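PDB 6NPS: AxyAgu115A from Amphibacillus xylanus NBRC 15112, which probably acts as a family GH115 alpha-glucuronidase, hydrolysing glucuronic acid side groups from hemicelluloses such as arabinoglucuronoxylan. Local coordinates for residues Pro783-Glu797 against Ser956-Arg968. The protein carries 3 engineered substitutions. Residues are numbered along the deposited sequence; the frame is centred on the assembly and turned at random.
Sequences PDMTFVDTKGYISIE and SYLGPNETYYVGR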
ATOM      1  N   PRO A 783     -31.682 -20.068  28.835  1.00 56.33           N
ATOM      2  CA  PRO A 783     -31.002 -21.359  29.021  1.00 56.47           C
ATOM      3  C   PRO A 783     -29.519 -21.302  28.664  1.00 54.69           C
ATOM      4  O   PRO A 783     -29.038 -20.404  27.959  1.00 49.72           O
ATOM      5  CB  PRO A 783     -31.751 -22.297  28.063  1.00 64.51           C
ATOM      6  CG  PRO A 783     -33.009 -21.568  27.681  1.00 67.45           C
ATOM      7  CD  PRO A 783     -32.684 -20.116  27.756  1.00 62.59           C
ATOM      8  N   ASP A 784     -28.787 -22.306  29.151  1.00 52.99           N
ATOM      9  CA  ASP A 784     -27.385 -22.428  28.789  1.00 55.87           C
ATOM     10  C   ASP A 784     -27.258 -22.493  27.272  1.00 50.26           C
ATOM     11  O   ASP A 784     -28.182 -22.913  26.570  1.00 49.39           O
ATOM     12  CB  ASP A 784     -26.753 -23.665  29.440  1.00 70.27           C
ATOM     13  CG  ASP A 784     -26.205 -23.377  30.845  1.00 87.53           C
ATOM     14  OD1 ASP A 784     -26.213 -24.283  31.709  1.00 93.14           O
ATOM     15  OD2 ASP A 784     -25.776 -22.231  31.092  1.00 93.24           O
ATOM     16  N   MET A 785     -26.120 -22.007  26.773  1.00 42.97           N
ATOM     17  CA  MET A 785     -25.772 -21.942  25.357  1.00 45.80           C
ATOM     18  C   MET A 785     -26.579 -20.903  24.586  1.00 46.00           C
ATOM     19  O   MET A 785     -26.528 -20.897  23.356  1.00 48.02           O
ATOM     20  CB  MET A 785     -25.905 -23.315  24.674  1.00 44.11           C
ATOM     21  CG  MET A 785     -25.255 -24.453  25.464  1.00 52.30           C
ATOM     22  SD  MET A 785     -23.492 -24.149  25.778  1.00 53.17           S
ATOM     23  CE  MET A 785     -22.895 -24.242  24.105  1.00 48.66           C
ATOM     24  N   THR A 786     -27.265 -19.981  25.261  1.00 40.53           N
ATOM     25  CA  THR A 786     -27.899 -18.871  24.558  1.00 39.59           C
ATOM     26  C   THR A 786     -26.885 -17.767  24.270  1.00 42.50           C
ATOM     27  O   THR A 786     -26.324 -17.175  25.203  1.00 38.98           O
ATOM     28  CB  THR A 786     -29.040 -18.297  25.377  1.00 40.82           C
ATOM     29  OG1 THR A 786     -29.960 -19.345  25.672  1.00 44.62           O
ATOM     30  CG2 THR A 786     -29.734 -17.193  24.586  1.00 39.61           C
ATOM     31  N   PHE A 787     -26.681 -17.462  22.989  1.00 36.96           N
ATOM     32  CA  PHE A 787     -25.811 -16.358  22.613  1.00 36.76           C
ATOM     33  C   PHE A 787     -26.569 -15.043  22.756  1.00 41.66           C
ATOM     34  O   PHE A 787     -27.753 -14.950  22.418  1.00 46.51           O
ATOM     35  CB  PHE A 787     -25.285 -16.559  21.188  1.00 36.87           C
ATOM     36  CG  PHE A 787     -24.202 -17.597  21.107  1.00 35.59           C
ATOM     37  CD1 PHE A 787     -24.517 -18.947  21.065  1.00 36.78           C
ATOM     38  CD2 PHE A 787     -22.858 -17.227  21.122  1.00 35.36           C
ATOM     39  CE1 PHE A 787     -23.531 -19.898  21.043  1.00 32.87           C
ATOM     40  CE2 PHE A 787     -21.864 -18.165  21.094  1.00 34.47           C
ATOM     41  CZ  PHE A 787     -22.198 -19.517  21.047  1.00 33.74           C
ATOM     42  N   VAL A 788     -25.912 -14.029  23.305  1.00 37.80           N
ATOM     43  CA  VAL A 788     -26.598 -12.764  23.596  1.00 37.76           C
ATOM     44  C   VAL A 788     -25.853 -11.656  22.860  1.00 42.04           C
ATOM     45  O   VAL A 788     -24.664 -11.440  23.111  1.00 45.44           O
ATOM     46  CB  VAL A 788     -26.671 -12.461  25.102  1.00 40.00           C
ATOM     47  CG1 VAL A 788     -27.379 -11.101  25.330  1.00 41.17           C
ATOM     48  CG2 VAL A 788     -27.468 -13.528  25.856  1.00 42.84           C
ATOM     49  N   ASP A 789     -26.543 -10.968  21.945  1.00 41.26           N
ATOM     50  CA  ASP A 789     -25.945  -9.857  21.206  1.00 46.96           C
ATOM     51  C   ASP A 789     -25.760  -8.650  22.124  1.00 49.69           C
ATOM     52  O   ASP A 789     -26.717  -7.937  22.421  1.00 49.61           O
ATOM     53  CB  ASP A 789     -26.811  -9.475  20.006  1.00 54.29           C
ATOM     54  CG  ASP A 789     -26.230  -8.281  19.196  1.00 69.17           C
ATOM     55  OD1 ASP A 789     -25.242  -7.634  19.636  1.00 69.02           O
ATOM     56  OD2 ASP A 789     -26.757  -7.997  18.091  1.00 74.18           O
ATOM     57  N   THR A 790     -24.528  -8.362  22.518  1.00 49.32           N
ATOM     58  CA  THR A 790     -24.263  -7.094  23.167  1.00 49.06           C
ATOM     59  C   THR A 790     -23.311  -6.193  22.393  1.00 51.89           C
ATOM     60  O   THR A 790     -23.292  -4.991  22.658  1.00 53.95           O
ATOM     61  CB  THR A 790     -23.695  -7.323  24.570  1.00 46.13           C
ATOM     62  OG1 THR A 790     -22.480  -8.077  24.466  1.00 49.05           O
ATOM     63  CG2 THR A 790     -24.686  -8.075  25.419  1.00 46.84           C
ATOM     64  N   LYS A 791     -22.531  -6.721  21.450  1.00 48.95           N
ATOM     65  CA  LYS A 791     -21.556  -5.919  20.723  1.00 47.59           C
ATOM     66  C   LYS A 791     -22.049  -5.475  19.351  1.00 47.19           C
ATOM     67  O   LYS A 791     -21.302  -4.812  18.617  1.00 45.10           O
ATOM     68  CB  LYS A 791     -20.240  -6.700  20.552  1.00 52.23           C
ATOM     69  CG  LYS A 791     -19.485  -6.968  21.841  1.00 53.25           C
ATOM     70  CD  LYS A 791     -18.193  -7.718  21.561  1.00 56.04           C
ATOM     71  CE  LYS A 791     -17.221  -7.538  22.711  1.00 59.90           C
ATOM     72  NZ  LYS A 791     -15.893  -8.132  22.405  1.00 65.45           N
ATOM     73  N   GLY A 792     -23.277  -5.801  18.978  1.00 44.20           N
ATOM     74  CA  GLY A 792     -23.733  -5.517  17.631  1.00 44.94           C
ATOM     75  C   GLY A 792     -23.592  -6.673  16.661  1.00 47.02           C
ATOM     76  O   GLY A 792     -23.916  -6.514  15.480  1.00 51.87           O
ATOM     77  N   TYR A 793     -23.118  -7.826  17.114  1.00 44.66           N
ATOM     78  CA  TYR A 793     -23.030  -8.996  16.244  1.00 41.77           C
ATOM     79  C   TYR A 793     -22.873 -10.194  17.155  1.00 41.04           C
ATOM     80  O   TYR A 793     -22.556 -10.039  18.332  1.00 39.13           O
ATOM     81  CB  TYR A 793     -21.871  -8.906  15.242  1.00 40.40           C
ATOM     82  CG  TYR A 793     -20.523  -8.893  15.905  1.00 38.65           C
ATOM     83  CD1 TYR A 793     -19.969  -7.694  16.375  1.00 39.46           C
ATOM     84  CD2 TYR A 793     -19.814 -10.072  16.115  1.00 36.59           C
ATOM     85  CE1 TYR A 793     -18.728  -7.686  17.002  1.00 36.23           C
ATOM     86  CE2 TYR A 793     -18.577 -10.066  16.747  1.00 35.45           C
ATOM     87  CZ  TYR A 793     -18.051  -8.877  17.194  1.00 38.00           C
ATOM     88  OH  TYR A 793     -16.821  -8.876  17.804  1.00 43.00           O
ATOM     89  N   ILE A 794     -23.100 -11.386  16.606  1.00 34.32           N
ATOM     90  CA  ILE A 794     -22.931 -12.634  17.340  1.00 35.40           C
ATOM     91  C   ILE A 794     -22.026 -13.533  16.518  1.00 35.41           C
ATOM     92  O   ILE A 794     -22.162 -13.591  15.293  1.00 34.66           O
ATOM     93  CB  ILE A 794     -24.280 -13.338  17.586  1.00 39.98           C
ATOM     94  CG1 ILE A 794     -25.205 -12.490  18.472  1.00 40.90           C
ATOM     95  CG2 ILE A 794     -24.058 -14.757  18.188  1.00 37.82           C
ATOM     96  CD1 ILE A 794     -26.608 -13.080  18.537  1.00 39.37           C
ATOM     97  N   SER A 795     -21.101 -14.223  17.188  1.00 30.61           N
ATOM     98  CA  SER A 795     -20.166 -15.123  16.539  1.00 37.70           C
ATOM     99  C   SER A 795     -20.150 -16.395  17.376  1.00 38.02           C
ATOM    100  O   SER A 795     -19.898 -16.340  18.589  1.00 35.89           O
ATOM    101  CB  SER A 795     -18.775 -14.502  16.423  1.00 34.98           C
ATOM    102  OG  SER A 795     -17.815 -15.473  16.028  1.00 35.24           O
ATOM    103  N   ILE A 796     -20.414 -17.527  16.718  1.00 35.42           N
ATOM    104  CA  ILE A 796     -20.723 -18.806  17.351  1.00 39.82           C
ATOM    105  C   ILE A 796     -19.774 -19.847  16.782  1.00 38.46           C
ATOM    106  O   ILE A 796     -19.762 -20.057  15.569  1.00 36.43           O
ATOM    107  CB  ILE A 796     -22.172 -19.236  17.065  1.00 38.50           C
ATOM    108  CG1 ILE A 796     -23.168 -18.228  17.639  1.00 37.85           C
ATOM    109  CG2 ILE A 796     -22.424 -20.635  17.615  1.00 38.61           C
ATOM    110  CD1 ILE A 796     -24.581 -18.436  17.141  1.00 39.52           C
ATOM    111  N   GLU A 797     -18.984 -20.503  17.630  1.00 39.59           N
ATOM    112  CA  GLU A 797     -18.321 -21.699  17.122  1.00 37.93           C
ATOM    113  C   GLU A 797     -19.379 -22.788  16.968  1.00 36.40           C
ATOM    114  O   GLU A 797     -20.266 -22.944  17.817  1.00 37.80           O
ATOM    115  CB  GLU A 797     -17.171 -22.150  18.018  1.00 39.86           C
ATOM    116  CG  GLU A 797     -16.231 -21.025  18.426  1.00 51.65           C
ATOM    117  CD  GLU A 797     -15.018 -20.802  17.506  1.00 64.13           C
ATOM    118  OE1 GLU A 797     -15.030 -21.169  16.306  1.00 66.28           O
ATOM    119  OE2 GLU A 797     -14.027 -20.235  18.015  1.00 71.41           O
ATOM    120  N   SER A 956     -10.824  -9.687   9.108  1.00 34.55           N
ATOM    121  CA  SER A 956      -9.846 -10.553   9.752  1.00 33.33           C
ATOM    122  C   SER A 956      -9.724 -11.822   8.914  1.00 36.70           C
ATOM    123  O   SER A 956     -10.557 -12.090   8.048  1.00 36.94           O
ATOM    124  CB  SER A 956     -10.263 -10.890  11.177  1.00 33.96           C
ATOM    125  OG  SER A 956     -11.448 -11.654  11.168  1.00 34.82           O
ATOM    126  N   TYR A 957      -8.675 -12.599   9.188  1.00 34.85           N
ATOM    127  CA  TYR A 957      -8.508 -13.879   8.504  1.00 33.88           C
ATOM    128  C   TYR A 957      -9.446 -14.936   9.059  1.00 35.35           C
ATOM    129  O   TYR A 957     -10.034 -15.696   8.289  1.00 35.56           O
ATOM    130  CB  TYR A 957      -7.078 -14.374   8.633  1.00 29.75           C
ATOM    131  CG  TYR A 957      -6.713 -15.534   7.689  1.00 26.68           C
ATOM    132  CD1 TYR A 957      -6.949 -15.442   6.327  1.00 27.44           C
ATOM    133  CD2 TYR A 957      -6.083 -16.665   8.179  1.00 29.72           C
ATOM    134  CE1 TYR A 957      -6.551 -16.502   5.437  1.00 31.16           C
ATOM    135  CE2 TYR A 957      -5.685 -17.742   7.295  1.00 29.75           C
ATOM    136  CZ  TYR A 957      -5.929 -17.642   5.946  1.00 32.12           C
ATOM    137  OH  TYR A 957      -5.515 -18.688   5.088  1.00 30.59           O
ATOM    138  N   LEU A 958      -9.583 -15.010  10.379  1.00 32.83           N
ATOM    139  CA  LEU A 958     -10.332 -16.071  11.040  1.00 34.39           C
ATOM    140  C   LEU A 958     -11.790 -15.737  11.311  1.00 34.46           C
ATOM    141  O   LEU A 958     -12.523 -16.605  11.790  1.00 36.13           O
ATOM    142  CB  LEU A 958      -9.670 -16.435  12.367  1.00 33.67           C
ATOM    143  CG  LEU A 958      -8.194 -16.833  12.301  1.00 30.22           C
ATOM    144  CD1 LEU A 958      -7.776 -17.065  13.747  1.00 32.03           C
ATOM    145  CD2 LEU A 958      -8.021 -18.141  11.494  1.00 36.75           C
ATOM    146  N   GLY A 959     -12.234 -14.513  11.051  1.00 32.86           N
ATOM    147  CA  GLY A 959     -13.545 -14.092  11.486  1.00 36.06           C
ATOM    148  C   GLY A 959     -13.497 -13.619  12.927  1.00 36.73           C
ATOM    149  O   GLY A 959     -12.494 -13.816  13.624  1.00 36.81           O
ATOM    150  N   PRO A 960     -14.592 -13.002  13.402  1.00 37.25           N
ATOM    151  CA  PRO A 960     -14.609 -12.450  14.760  1.00 36.13           C
ATOM    152  C   PRO A 960     -14.552 -13.567  15.772  1.00 37.50           C
ATOM    153  O   PRO A 960     -15.121 -14.631  15.554  1.00 37.42           O
ATOM    154  CB  PRO A 960     -15.958 -11.720  14.844  1.00 39.59           C
ATOM    155  CG  PRO A 960     -16.543 -11.777  13.477  1.00 45.08           C
ATOM    156  CD  PRO A 960     -15.890 -12.857  12.728  1.00 44.00           C
ATOM    157  N   ASN A 961     -13.885 -13.322  16.889  1.00 39.99           N
ATOM    158  CA  ASN A 961     -13.830 -14.401  17.861  1.00 42.65           C
ATOM    159  C   ASN A 961     -15.213 -14.596  18.494  1.00 36.24           C
ATOM    160  O   ASN A 961     -16.087 -13.741  18.401  1.00 34.92           O
ATOM    161  CB  ASN A 961     -12.752 -14.131  18.896  1.00 51.03           C
ATOM    162  CG  ASN A 961     -12.920 -12.807  19.558  1.00 58.54           C
ATOM    163  OD1 ASN A 961     -12.675 -11.766  18.952  1.00 58.19           O
ATOM    164  ND2 ASN A 961     -13.348 -12.824  20.822  1.00 66.35           N
ATOM    165  N   GLU A 962     -15.431 -15.770  19.085  1.00 35.84           N
ATOM    166  CA  GLU A 962     -16.754 -16.130  19.593  1.00 31.64           C
ATOM    167  C   GLU A 962     -17.241 -15.108  20.626  1.00 33.48           C
ATOM    168  O   GLU A 962     -16.481 -14.660  21.483  1.00 35.34           O
ATOM    169  CB  GLU A 962     -16.700 -17.522  20.206  1.00 36.60           C
ATOM    170  CG  GLU A 962     -18.049 -18.076  20.719  1.00 40.44           C
ATOM    171  CD  GLU A 962     -17.974 -19.563  21.088  1.00 45.17           C
ATOM    172  OE1 GLU A 962     -17.075 -19.936  21.870  1.00 49.20           O
ATOM    173  OE2 GLU A 962     -18.786 -20.372  20.571  1.00 43.96           O
ATOM    174  N   THR A 963     -18.521 -14.758  20.559  1.00 31.11           N
ATOM    175  CA  THR A 963     -19.083 -13.793  21.494  1.00 35.37           C
ATOM    176  C   THR A 963     -19.735 -14.519  22.666  1.00 35.97           C
ATOM    177  O   THR A 963     -19.730 -15.746  22.754  1.00 33.45           O
ATOM    178  CB  THR A 963     -20.073 -12.875  20.780  1.00 36.43           C
ATOM    179  OG1 THR A 963     -21.032 -13.676  20.062  1.00 33.83           O
ATOM    180  CG2 THR A 963     -19.333 -11.942  19.787  1.00 33.86           C
ATOM    181  N   TYR A 964     -20.324 -13.758  23.573  1.00 32.99           N
ATOM    182  CA  TYR A 964     -20.746 -14.316  24.847  1.00 33.28           C
ATOM    183  C   TYR A 964     -21.961 -15.239  24.700  1.00 38.36           C
ATOM    184  O   TYR A 964     -22.915 -14.927  23.973  1.00 38.53           O
ATOM    185  CB  TYR A 964     -21.083 -13.177  25.815  1.00 31.72           C
ATOM    186  CG  TYR A 964     -21.709 -13.651  27.107  1.00 35.86           C
ATOM    187  CD1 TYR A 964     -20.916 -14.105  28.158  1.00 38.20           C
ATOM    188  CD2 TYR A 964     -23.086 -13.608  27.305  1.00 37.76           C
ATOM    189  CE1 TYR A 964     -21.490 -14.546  29.370  1.00 39.53           C
ATOM    190  CE2 TYR A 964     -23.654 -14.050  28.493  1.00 41.88           C
ATOM    191  CZ  TYR A 964     -22.846 -14.500  29.524  1.00 44.37           C
ATOM    192  OH  TYR A 964     -23.415 -14.927  30.715  1.00 47.22           O
ATOM    193  N   TYR A 965     -21.953 -16.359  25.443  1.00 33.92           N
ATOM    194  CA  TYR A 965     -23.148 -17.189  25.606  1.00 37.22           C
ATOM    195  C   TYR A 965     -23.288 -17.573  27.064  1.00 35.30           C
ATOM    196  O   TYR A 965     -22.292 -17.724  27.769  1.00 38.73           O
ATOM    197  CB  TYR A 965     -23.128 -18.506  24.724  1.00 32.56           C
ATOM    198  CG  TYR A 965     -21.942 -19.425  24.967  1.00 35.29           C
ATOM    199  CD1 TYR A 965     -22.040 -20.516  25.825  1.00 39.72           C
ATOM    200  CD2 TYR A 965     -20.722 -19.211  24.315  1.00 43.67           C
ATOM    201  CE1 TYR A 965     -20.949 -21.361  26.067  1.00 42.33           C
ATOM    202  CE2 TYR A 965     -19.616 -20.056  24.529  1.00 43.41           C
ATOM    203  CZ  TYR A 965     -19.743 -21.139  25.417  1.00 48.11           C
ATOM    204  OH  TYR A 965     -18.662 -21.984  25.662  1.00 46.98           O
ATOM    205  N   VAL A 966     -24.536 -17.783  27.489  1.00 36.39           N
ATOM    206  CA  VAL A 966     -24.844 -18.095  28.879  1.00 40.18           C
ATOM    207  C   VAL A 966     -24.234 -19.438  29.245  1.00 45.86           C
ATOM    208  O   VAL A 966     -24.347 -20.412  28.494  1.00 47.64           O
ATOM    209  CB  VAL A 966     -26.364 -18.078  29.080  1.00 38.52           C
ATOM    210  CG1 VAL A 966     -26.768 -18.529  30.532  1.00 36.25           C
ATOM    211  CG2 VAL A 966     -26.879 -16.681  28.771  1.00 41.12           C
ATOM    212  N   GLY A 967     -23.564 -19.492  30.397  1.00 48.09           N
ATOM    213  CA  GLY A 967     -22.838 -20.677  30.790  1.00 43.05           C
ATOM    214  C   GLY A 967     -21.420 -20.737  30.279  1.00 50.12           C
ATOM    215  O   GLY A 967     -20.713 -21.701  30.581  1.00 50.66           O
ATOM    216  N   ARG A 968     -20.988 -19.743  29.544  1.00 52.78           N
ATOM    217  CA  ARG A 968     -19.645 -19.777  29.051  1.00 62.18           C
ATOM    218  C   ARG A 968     -18.705 -19.813  30.220  1.00 67.51           C
ATOM    219  O   ARG A 968     -17.786 -20.577  30.200  1.00 71.95           O
ATOM    220  CB  ARG A 968     -19.333 -18.579  28.159  1.00 60.26           C
ATOM    221  CG  ARG A 968     -17.859 -18.326  27.979  1.00 55.70           C
ATOM    222  CD  ARG A 968     -17.596 -17.422  26.809  1.00 51.19           C
ATOM    223  NE  ARG A 968     -17.562 -16.033  27.178  1.00 52.78           N
ATOM    224  CZ  ARG A 968     -17.250 -15.093  26.324  1.00 48.11           C
ATOM    225  NH1 ARG A 968     -16.973 -15.434  25.111  1.00 38.56           N
ATOM    226  NH2 ARG A 968     -17.224 -13.841  26.674  1.00 44.46           N
TER
HETATM  227  O   HOH W   1     -23.139 -13.551  21.694  1.00 33.93           O
HETATM  228  O   HOH W   2     -21.031 -10.687  22.987  1.00 50.58           O
HETATM  229  O   HOH W   3     -15.779 -11.021  19.026  1.00 47.61           O
HETATM  230  O   HOH W   4     -13.293 -17.634  19.061  1.00 48.75           O
HETATM  231  O   HOH W   5     -14.628 -20.753  21.387  1.00 63.45           O
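Phe787 and Tyr965 share the one backbone bridge between the two segments. Backbone hydrogen bonds flank it: Met785 N donates to Val966 O (2.9 Å), Val966 N to Thr786 O and Val788 N to Tyr964 O. Farther along, Thr963 N donates to Ser795 O. Thr963 OG1, held between its own backbone N and carbonyl carbon (chi1 52°), receives Ser795 N at 2.9 Å in a nearly straight bond of 173°. Ser795 OG in turn donates to Pro960 O from above the carbonyl plane. Glu962 OE2 accepts Glu797 N at 3.0 Å, also from above the carboxylate plane, and bonds His800 as well. Water 1 donates to Val788 O and Tyr964 O and accepts from Thr963 OG1.

Apolar packing centres on the Phe787 ring, sandwiched between Tyr965 CB, 3.6 Å from the ring centroid in a CH-pi contact, and Ile796 CG1 over the opposite face; Glu962 CG lies at its edge. The Tyr965 ring runs alongside, its plane turned 42° from that of Phe787, and Met785 SD makes an oblique Met-aromatic contact with it. Replacing Phe787 by alanine would probably open a gap between Tyr965 CB and Ile796 CG1 and take away one neighbour of the Tyr965 ring. Tyr793 CE2 rests on Pro960 CB at 3.6 Å.

Pro960-Gly967 thus pack on two strands of the C-terminal region, Tyr964-Val966 running antiparallel alongside 786-788 and Thr963 bonded to 794-797 at Ser795. The domain's galactose-binding-domain-like clan is consistent with a beta-sandwich against which the C-terminal tail packs.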